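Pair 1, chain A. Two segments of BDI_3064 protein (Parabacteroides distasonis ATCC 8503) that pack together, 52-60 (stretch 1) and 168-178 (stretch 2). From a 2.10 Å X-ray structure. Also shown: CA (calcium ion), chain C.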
# COMPACT_ATOMS: atom_id res chain seq x y z
N ASN A 52 -2.96 20.33 6.90
CA ASN A 52 -2.44 21.33 6.03
C ASN A 52 -3.38 21.69 4.92
O ASN A 52 -4.44 21.07 4.72
CB ASN A 52 -1.06 20.90 5.52
CG ASN A 52 -1.09 19.54 4.85
OD1 ASN A 52 -1.89 19.30 3.96
ND2 ASN A 52 -0.20 18.65 5.27
N SER A 53 -2.99 22.73 4.20
CA SER A 53 -3.70 23.18 3.05
C SER A 53 -2.67 23.53 2.00
O SER A 53 -1.47 23.50 2.27
CB SER A 53 -4.52 24.41 3.41
OG SER A 53 -3.68 25.46 3.86
N LEU A 54 -3.16 23.86 0.82
CA LEU A 54 -2.32 24.28 -0.26
C LEU A 54 -2.25 25.79 -0.29
O LEU A 54 -3.27 26.48 -0.15
CB LEU A 54 -2.84 23.75 -1.59
CG LEU A 54 -2.79 22.23 -1.73
CD1 LEU A 54 -3.46 21.83 -3.02
CD2 LEU A 54 -1.35 21.76 -1.75
N GLU A 55 -1.03 26.29 -0.47
CA GLU A 55 -0.80 27.71 -0.50
C GLU A 55 -0.82 28.13 -1.94
O GLU A 55 -0.09 27.60 -2.77
CB GLU A 55 0.55 28.06 0.11
CG GLU A 55 0.67 29.55 0.40
CD GLU A 55 2.09 30.02 0.61
OE1 GLU A 55 2.94 29.19 0.96
OE2 GLU A 55 2.35 31.23 0.39
N LEU A 56 -1.65 29.12 -2.23
CA LEU A 56 -1.71 29.67 -3.55
C LEU A 56 -1.31 31.14 -3.44
O LEU A 56 -2.15 32.00 -3.17
CB LEU A 56 -3.11 29.46 -4.13
CG LEU A 56 -3.17 29.71 -5.63
CD1 LEU A 56 -2.65 28.50 -6.38
CD2 LEU A 56 -4.58 30.04 -6.09
N THR A 57 -0.02 31.40 -3.60
CA THR A 57 0.52 32.76 -3.49
C THR A 57 0.98 33.15 -4.87
O THR A 57 1.81 32.46 -5.48
CB THR A 57 1.63 32.88 -2.44
OG1 THR A 57 1.03 32.73 -1.15
CG2 THR A 57 2.35 34.23 -2.50
N TYR A 58 0.40 34.23 -5.36
CA TYR A 58 0.60 34.63 -6.74
C TYR A 58 0.61 36.13 -6.94
O TYR A 58 0.09 36.89 -6.13
CB TYR A 58 -0.48 34.01 -7.64
CG TYR A 58 -1.88 34.43 -7.27
CD1 TYR A 58 -2.59 33.74 -6.28
CD2 TYR A 58 -2.48 35.55 -7.87
CE1 TYR A 58 -3.88 34.12 -5.93
CE2 TYR A 58 -3.78 35.95 -7.51
CZ TYR A 58 -4.47 35.24 -6.54
OH TYR A 58 -5.73 35.63 -6.17
N VAL A 59 1.20 36.52 -8.07
CA VAL A 59 1.14 37.86 -8.61
C VAL A 59 0.63 37.71 -10.04
O VAL A 59 1.26 37.08 -10.88
CB VAL A 59 2.52 38.54 -8.62
CG1 VAL A 59 2.42 39.95 -9.20
CG2 VAL A 59 3.07 38.61 -7.19
N SER A 60 -0.53 38.28 -10.29
CA SER A 60 -1.10 38.32 -11.62
C SER A 60 -0.70 39.68 -12.17
O SER A 60 -1.29 40.69 -11.81
CB SER A 60 -2.62 38.17 -11.55
OG SER A 60 -2.98 37.05 -10.76
N ASN A 168 -0.65 42.70 -7.83
CA ASN A 168 -0.43 42.55 -6.39
C ASN A 168 -0.22 41.10 -6.01
O ASN A 168 -0.70 40.18 -6.67
CB ASN A 168 -1.61 43.09 -5.58
CG ASN A 168 -1.92 44.54 -5.88
OD1 ASN A 168 -1.04 45.33 -6.19
ND2 ASN A 168 -3.20 44.88 -5.84
N GLU A 169 0.51 40.92 -4.91
CA GLU A 169 0.73 39.62 -4.33
C GLU A 169 -0.43 39.28 -3.44
O GLU A 169 -0.79 40.07 -2.57
CB GLU A 169 2.01 39.59 -3.52
CG GLU A 169 2.41 38.18 -3.14
CD GLU A 169 3.67 38.14 -2.33
OE1 GLU A 169 4.59 38.93 -2.63
OE2 GLU A 169 3.74 37.32 -1.41
N TYR A 170 -1.02 38.11 -3.67
CA TYR A 170 -2.07 37.59 -2.82
C TYR A 170 -1.66 36.21 -2.42
O TYR A 170 -0.98 35.51 -3.15
CB TYR A 170 -3.41 37.54 -3.56
CG TYR A 170 -3.88 38.88 -4.03
CD1 TYR A 170 -4.36 39.81 -3.13
CD2 TYR A 170 -3.82 39.23 -5.38
CE1 TYR A 170 -4.78 41.06 -3.55
CE2 TYR A 170 -4.24 40.47 -5.81
CZ TYR A 170 -4.72 41.38 -4.89
OH TYR A 170 -5.15 42.61 -5.31
N THR A 171 -2.07 35.83 -1.23
CA THR A 171 -1.91 34.49 -0.75
C THR A 171 -3.31 34.05 -0.40
O THR A 171 -3.96 34.67 0.46
CB THR A 171 -1.04 34.43 0.50
OG1 THR A 171 0.31 34.65 0.13
CG2 THR A 171 -1.14 33.07 1.17
N ILE A 172 -3.77 33.00 -1.07
CA ILE A 172 -4.95 32.30 -0.60
C ILE A 172 -4.56 30.85 -0.29
O ILE A 172 -3.59 30.32 -0.83
CB ILE A 172 -6.13 32.41 -1.60
CG1 ILE A 172 -5.87 31.63 -2.88
CG2 ILE A 172 -6.41 33.89 -1.89
CD1 ILE A 172 -6.98 31.69 -3.90
N TYR A 173 -5.31 30.25 0.62
CA TYR A 173 -5.14 28.87 0.94
C TYR A 173 -6.33 28.09 0.44
O TYR A 173 -7.47 28.54 0.54
CB TYR A 173 -4.98 28.71 2.43
CG TYR A 173 -3.88 29.55 2.98
CD1 TYR A 173 -2.57 29.10 2.99
CD2 TYR A 173 -4.14 30.83 3.48
CE1 TYR A 173 -1.55 29.88 3.50
CE2 TYR A 173 -3.12 31.61 3.99
CZ TYR A 173 -1.83 31.13 4.01
OH TYR A 173 -0.82 31.90 4.50
N LEU A 174 -6.05 26.92 -0.13
CA LEU A 174 -7.06 26.03 -0.66
C LEU A 174 -6.93 24.72 0.08
O LEU A 174 -5.83 24.17 0.21
CB LEU A 174 -6.84 25.80 -2.14
CG LEU A 174 -6.62 27.07 -2.96
CD1 LEU A 174 -6.31 26.66 -4.39
CD2 LEU A 174 -7.84 27.99 -2.91
N ASP A 175 -8.05 24.25 0.60
CA ASP A 175 -8.13 23.00 1.27
C ASP A 175 -9.42 22.27 0.84
O ASP A 175 -10.35 22.87 0.31
CB ASP A 175 -8.13 23.24 2.78
CG ASP A 175 -7.60 22.07 3.56
OD1 ASP A 175 -7.19 21.08 2.94
OD2 ASP A 175 -7.59 22.13 4.80
N ASP A 176 -9.43 20.96 1.05
CA ASP A 176 -10.61 20.13 0.85
C ASP A 176 -11.27 20.31 -0.50
O ASP A 176 -12.48 20.52 -0.61
CB ASP A 176 -11.54 20.36 2.01
CG ASP A 176 -10.84 20.15 3.30
OD1 ASP A 176 -10.18 19.11 3.44
OD2 ASP A 176 -10.90 21.05 4.15
N ILE A 177 -10.42 20.21 -1.51
CA ILE A 177 -10.81 20.34 -2.90
C ILE A 177 -11.28 18.97 -3.29
O ILE A 177 -10.52 17.99 -3.30
CB ILE A 177 -9.64 20.75 -3.78
CG1 ILE A 177 -8.94 21.99 -3.20
CG2 ILE A 177 -10.14 21.02 -5.19
CD1 ILE A 177 -7.67 22.37 -3.88
N GLU A 178 -12.57 18.89 -3.59
CA GLU A 178 -13.21 17.61 -3.81
C GLU A 178 -14.52 17.77 -4.58
O GLU A 178 -15.16 18.84 -4.55
CB GLU A 178 -13.49 16.92 -2.47
CG GLU A 178 -14.38 17.71 -1.53
CD GLU A 178 -14.48 17.08 -0.16
OE1 GLU A 178 -14.09 15.91 0.03
OE2 GLU A 178 -14.96 17.79 0.74
CA CA C . -6.44 19.81 4.91

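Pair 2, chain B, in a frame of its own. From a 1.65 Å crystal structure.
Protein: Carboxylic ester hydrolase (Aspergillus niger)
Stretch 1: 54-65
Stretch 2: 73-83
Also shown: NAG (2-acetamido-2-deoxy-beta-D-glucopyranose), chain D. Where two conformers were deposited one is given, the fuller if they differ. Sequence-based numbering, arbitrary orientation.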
# COMPACT_ATOMS: atom_id res chain seq x y z
N THR B 54 11.46 -21.94 -6.55
CA THR B 54 10.61 -23.03 -7.04
C THR B 54 9.95 -23.69 -5.84
O THR B 54 10.67 -24.06 -4.89
CB THR B 54 11.41 -24.05 -7.87
OG1 THR B 54 12.03 -23.33 -8.94
CG2 THR B 54 10.53 -25.10 -8.48
N ILE B 55 8.62 -23.77 -5.84
CA ILE B 55 7.88 -24.22 -4.62
C ILE B 55 6.98 -25.40 -4.91
O ILE B 55 6.51 -25.59 -6.05
CB ILE B 55 7.09 -23.06 -3.97
CG1 ILE B 55 6.09 -22.46 -4.93
CG2 ILE B 55 8.07 -22.02 -3.48
CD1 ILE B 55 5.21 -21.38 -4.31
N ASN B 56 6.71 -26.18 -3.86
CA ASN B 56 5.71 -27.26 -3.86
C ASN B 56 4.70 -26.93 -2.76
O ASN B 56 5.16 -26.49 -1.67
CB ASN B 56 6.34 -28.62 -3.51
CG ASN B 56 7.52 -28.91 -4.42
OD1 ASN B 56 7.40 -28.92 -5.62
ND2 ASN B 56 8.68 -29.16 -3.84
N TYR B 57 3.43 -27.19 -2.98
CA TYR B 57 2.40 -26.93 -1.94
C TYR B 57 1.12 -27.65 -2.24
O TYR B 57 0.89 -28.17 -3.34
CB TYR B 57 2.20 -25.41 -1.81
CG TYR B 57 1.77 -24.70 -3.07
CD1 TYR B 57 2.70 -24.23 -3.97
CD2 TYR B 57 0.42 -24.54 -3.36
CE1 TYR B 57 2.32 -23.59 -5.14
CE2 TYR B 57 0.03 -23.89 -4.53
CZ TYR B 57 0.97 -23.45 -5.41
OH TYR B 57 0.54 -22.83 -6.57
N CYS B 58 0.27 -27.65 -1.24
CA CYS B 58 -1.12 -28.09 -1.30
C CYS B 58 -1.99 -26.86 -1.44
O CYS B 58 -2.04 -26.06 -0.47
CB CYS B 58 -1.50 -28.86 -0.06
SG CYS B 58 -3.16 -29.55 -0.19
N ASN B 59 -2.67 -26.74 -2.56
CA ASN B 59 -3.64 -25.64 -2.76
C ASN B 59 -4.97 -26.08 -2.18
O ASN B 59 -5.65 -26.97 -2.75
CB ASN B 59 -3.73 -25.30 -4.24
CG ASN B 59 -4.89 -24.41 -4.62
OD1 ASN B 59 -5.35 -23.64 -3.79
ND2 ASN B 59 -5.43 -24.60 -5.85
N VAL B 60 -5.44 -25.39 -1.13
CA VAL B 60 -6.69 -25.71 -0.40
C VAL B 60 -7.69 -24.57 -0.65
O VAL B 60 -7.32 -23.40 -0.49
CB VAL B 60 -6.46 -25.84 1.11
CG1 VAL B 60 -7.75 -26.09 1.85
CG2 VAL B 60 -5.45 -26.96 1.39
N THR B 61 -8.92 -24.92 -0.97
CA THR B 61 -10.02 -23.92 -0.85
C THR B 61 -11.16 -24.50 -0.05
O THR B 61 -11.38 -25.72 -0.00
CB THR B 61 -10.55 -23.33 -2.17
OG1 THR B 61 -11.44 -24.27 -2.79
CG2 THR B 61 -9.45 -22.85 -3.08
N PHE B 62 -11.96 -23.63 0.56
CA PHE B 62 -13.22 -24.01 1.19
C PHE B 62 -14.03 -22.74 1.47
O PHE B 62 -13.52 -21.63 1.32
CB PHE B 62 -13.02 -24.80 2.48
CG PHE B 62 -12.20 -24.11 3.53
CD1 PHE B 62 -10.82 -24.24 3.52
CD2 PHE B 62 -12.78 -23.30 4.48
CE1 PHE B 62 -10.05 -23.58 4.47
CE2 PHE B 62 -12.02 -22.69 5.47
CZ PHE B 62 -10.65 -22.79 5.43
N ALA B 63 -15.30 -22.97 1.78
CA ALA B 63 -16.30 -21.90 1.96
C ALA B 63 -16.75 -21.87 3.41
O ALA B 63 -16.81 -22.90 4.11
CB ALA B 63 -17.48 -22.12 1.04
N TYR B 64 -17.16 -20.68 3.85
CA TYR B 64 -17.89 -20.52 5.12
C TYR B 64 -18.98 -19.46 4.92
O TYR B 64 -18.99 -18.78 3.90
CB TYR B 64 -16.96 -20.20 6.28
CG TYR B 64 -16.30 -18.85 6.28
CD1 TYR B 64 -16.91 -17.76 6.87
CD2 TYR B 64 -15.04 -18.67 5.76
CE1 TYR B 64 -16.27 -16.53 6.94
CE2 TYR B 64 -14.39 -17.45 5.80
CZ TYR B 64 -15.00 -16.36 6.40
OH TYR B 64 -14.34 -15.17 6.46
N SER B 65 -19.84 -19.33 5.91
CA SER B 65 -20.92 -18.33 5.84
C SER B 65 -21.16 -17.70 7.21
O SER B 65 -20.83 -18.30 8.24
CB SER B 65 -22.17 -18.93 5.30
OG SER B 65 -22.64 -19.99 6.10
N GLN B 73 -21.67 -16.18 1.45
CA GLN B 73 -20.61 -17.18 1.27
C GLN B 73 -19.26 -16.47 1.13
O GLN B 73 -19.11 -15.52 0.33
CB GLN B 73 -20.86 -18.04 0.04
CG GLN B 73 -19.89 -19.21 -0.05
CD GLN B 73 -20.24 -20.19 -1.15
OE1 GLN B 73 -20.78 -21.26 -0.88
NE2 GLN B 73 -19.95 -19.82 -2.38
N VAL B 74 -18.29 -16.96 1.88
CA VAL B 74 -16.90 -16.48 1.84
C VAL B 74 -16.03 -17.67 1.40
O VAL B 74 -16.25 -18.78 1.89
CB VAL B 74 -16.47 -15.95 3.21
CG1 VAL B 74 -15.07 -15.38 3.12
CG2 VAL B 74 -17.44 -14.90 3.77
N LEU B 75 -15.12 -17.45 0.50
CA LEU B 75 -14.14 -18.46 0.08
C LEU B 75 -12.77 -18.06 0.66
O LEU B 75 -12.31 -16.93 0.53
CB LEU B 75 -14.04 -18.54 -1.44
CG LEU B 75 -15.36 -18.83 -2.13
CD1 LEU B 75 -15.20 -18.81 -3.62
CD2 LEU B 75 -15.94 -20.14 -1.66
N LEU B 76 -12.05 -19.06 1.16
CA LEU B 76 -10.64 -18.92 1.51
C LEU B 76 -9.81 -19.82 0.60
O LEU B 76 -10.26 -20.91 0.21
CB LEU B 76 -10.42 -19.30 2.97
CG LEU B 76 -11.19 -18.51 4.02
CD1 LEU B 76 -10.76 -18.94 5.40
CD2 LEU B 76 -11.01 -17.01 3.85
N GLU B 77 -8.62 -19.36 0.31
CA GLU B 77 -7.62 -20.18 -0.40
C GLU B 77 -6.35 -20.14 0.44
O GLU B 77 -5.87 -19.06 0.73
CB GLU B 77 -7.36 -19.70 -1.83
CG GLU B 77 -6.30 -20.54 -2.57
CD GLU B 77 -6.31 -20.36 -4.09
OE1 GLU B 77 -5.25 -20.31 -4.71
OE2 GLU B 77 -7.44 -20.13 -4.63
N ILE B 78 -5.83 -21.33 0.76
CA ILE B 78 -4.65 -21.44 1.65
C ILE B 78 -3.69 -22.42 0.96
O ILE B 78 -4.13 -23.49 0.56
CB ILE B 78 -5.09 -21.94 3.05
CG1 ILE B 78 -5.99 -20.88 3.74
CG2 ILE B 78 -3.88 -22.24 3.93
CD1 ILE B 78 -6.62 -21.36 5.03
N TRP B 79 -2.46 -22.01 0.84
CA TRP B 79 -1.40 -22.90 0.32
C TRP B 79 -0.60 -23.44 1.50
O TRP B 79 -0.01 -22.64 2.22
CB TRP B 79 -0.53 -22.17 -0.66
CG TRP B 79 -1.19 -21.73 -1.93
CD1 TRP B 79 -2.51 -21.83 -2.29
CD2 TRP B 79 -0.52 -21.07 -3.01
NE1 TRP B 79 -2.69 -21.28 -3.54
CE2 TRP B 79 -1.51 -20.76 -3.98
CE3 TRP B 79 0.79 -20.67 -3.23
CZ2 TRP B 79 -1.18 -20.12 -5.17
CZ3 TRP B 79 1.11 -20.01 -4.40
CH2 TRP B 79 0.13 -19.73 -5.36
N LEU B 80 -0.54 -24.76 1.59
CA LEU B 80 0.17 -25.48 2.69
C LEU B 80 1.48 -26.05 2.19
O LEU B 80 1.51 -26.84 1.24
CB LEU B 80 -0.72 -26.60 3.18
CG LEU B 80 -2.08 -26.24 3.76
CD1 LEU B 80 -2.85 -27.50 4.09
CD2 LEU B 80 -1.95 -25.37 5.00
N PRO B 81 2.62 -25.64 2.76
CA PRO B 81 3.88 -26.32 2.46
C PRO B 81 3.84 -27.82 2.76
O PRO B 81 3.08 -28.33 3.56
CB PRO B 81 4.90 -25.67 3.40
CG PRO B 81 4.24 -24.33 3.80
CD PRO B 81 2.75 -24.54 3.74
N ALA B 82 4.71 -28.54 2.08
CA ALA B 82 4.98 -29.94 2.42
C ALA B 82 5.37 -29.97 3.91
O ALA B 82 6.07 -29.08 4.39
CB ALA B 82 6.10 -30.45 1.56
N PRO B 83 4.97 -31.03 4.63
CA PRO B 83 5.33 -31.13 6.05
C PRO B 83 6.81 -30.97 6.36
O PRO B 83 7.13 -30.26 7.32
CB PRO B 83 4.81 -32.52 6.41
CG PRO B 83 3.64 -32.73 5.51
CD PRO B 83 4.06 -32.10 4.20
C1 NAG D . -6.52 -23.76 -6.32
C2 NAG D . -6.23 -23.36 -7.76
C3 NAG D . -7.45 -22.58 -8.27
C4 NAG D . -8.67 -23.37 -8.10
C5 NAG D . -8.84 -23.83 -6.66
C6 NAG D . -10.01 -24.71 -6.39
C7 NAG D . -3.85 -23.11 -8.24
C8 NAG D . -2.77 -22.16 -8.37
N2 NAG D . -5.06 -22.55 -7.88
O3 NAG D . -7.20 -22.23 -9.62
O4 NAG D . -9.77 -22.49 -8.35
O5 NAG D . -7.66 -24.54 -6.25
O6 NAG D . -10.14 -25.83 -7.27
O7 NAG D . -3.71 -24.31 -8.39
O HOH W 1 6.61 -26.96 0.43

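What backbone geometry do the two pairs share? Each is a two-stranded antiparallel ladder, and 14 central residues superpose with an RMSD of 0.5 Å. Hydrogen-bonded and non-hydrogen-bonded bridges alternate in the same register: L54(A)–L174(A) falls on C58(B)–L80(B), L56(A)–I172(A) on V60(B)–I78(B), and Y58(A)–Y170(A) on F62(B)–L76(B). At each of these bridges the amides bond in both directions, as in L56(A) N to I172(A) O at 2.7 Å in pair 1 and V60(B) N to I78(B) O at 2.9 Å in pair 2. Between them the strands come close enough for CA-H...O contacts, such as T57(A) CA to Y170(A) O and T61(B) CA to L76(B) O, both 3.2 Å.

How is the apolar face, with I172(A) and I78(B), filled? The matched isoleucines nearly coincide, their side-chain centres 0.2 Å apart, and L174(A) and L80(B) agree almost as well. Opposite them the residues differ. L56(A) CD2 lies 3.6 Å from I172(A) CD1 and 4.2 Å from L174(A) CD1; the shorter V60(B) keeps the second of these contacts, its CG2 3.8 Å from L80(B) CD1, but its side chain does not reach that of I78(B). Y58(A) and F62(B) both adopt chi1 p, which lays each ring across the partner strand: Y170(A) CB lies over one face of the Y58(A) ring, and L76(B) CB over one face of the F62(B) ring. The same ring placement thus accommodates either a tyrosine or a leucine as neighbour.

What occupies the other face, around T57(A) and T61(B)? In pair 1 the contact is polar: T171(A) OG1 donates a very short hydrogen bond of 2.4 Å to T57(A) OG1, which in turn donates to E55(A) OE2 at 2.5 Å. Pair 2 has E77(B) at the T171(A) position, and its OE1 accepts from W79(B) NE1 at 3.0 Å along its own strand. T61(B) meets this glutamate through a methyl, CG2 to OE2 at 3.7 Å. N59(B), matching E55(A), carries a glycan through a covalent bond from ND2 to NAG C1 of 1.5 Å.

How do the S53(A) and Y57(B) ends differ? Small S53(A) sets its OG 3.8 Å from Y173(A) CB, while Y57(B) forms an offset stack with W79(B), its CE2 3.3 Å from W79(B) CD2 and the planes at 11°. Nearby, pair 1 has a calcium ion shared by the two stretches, bound by N52(A) O at 2.4 Å and by both carboxylate oxygens of D175(A), OD1 at 2.5 Å and OD2 at 2.6 Å, with further ligands elsewhere in the structure. At the matching positions N56(B) and P81(B) there is no metal; instead, a water bridges N56(B) O and A82(B) N.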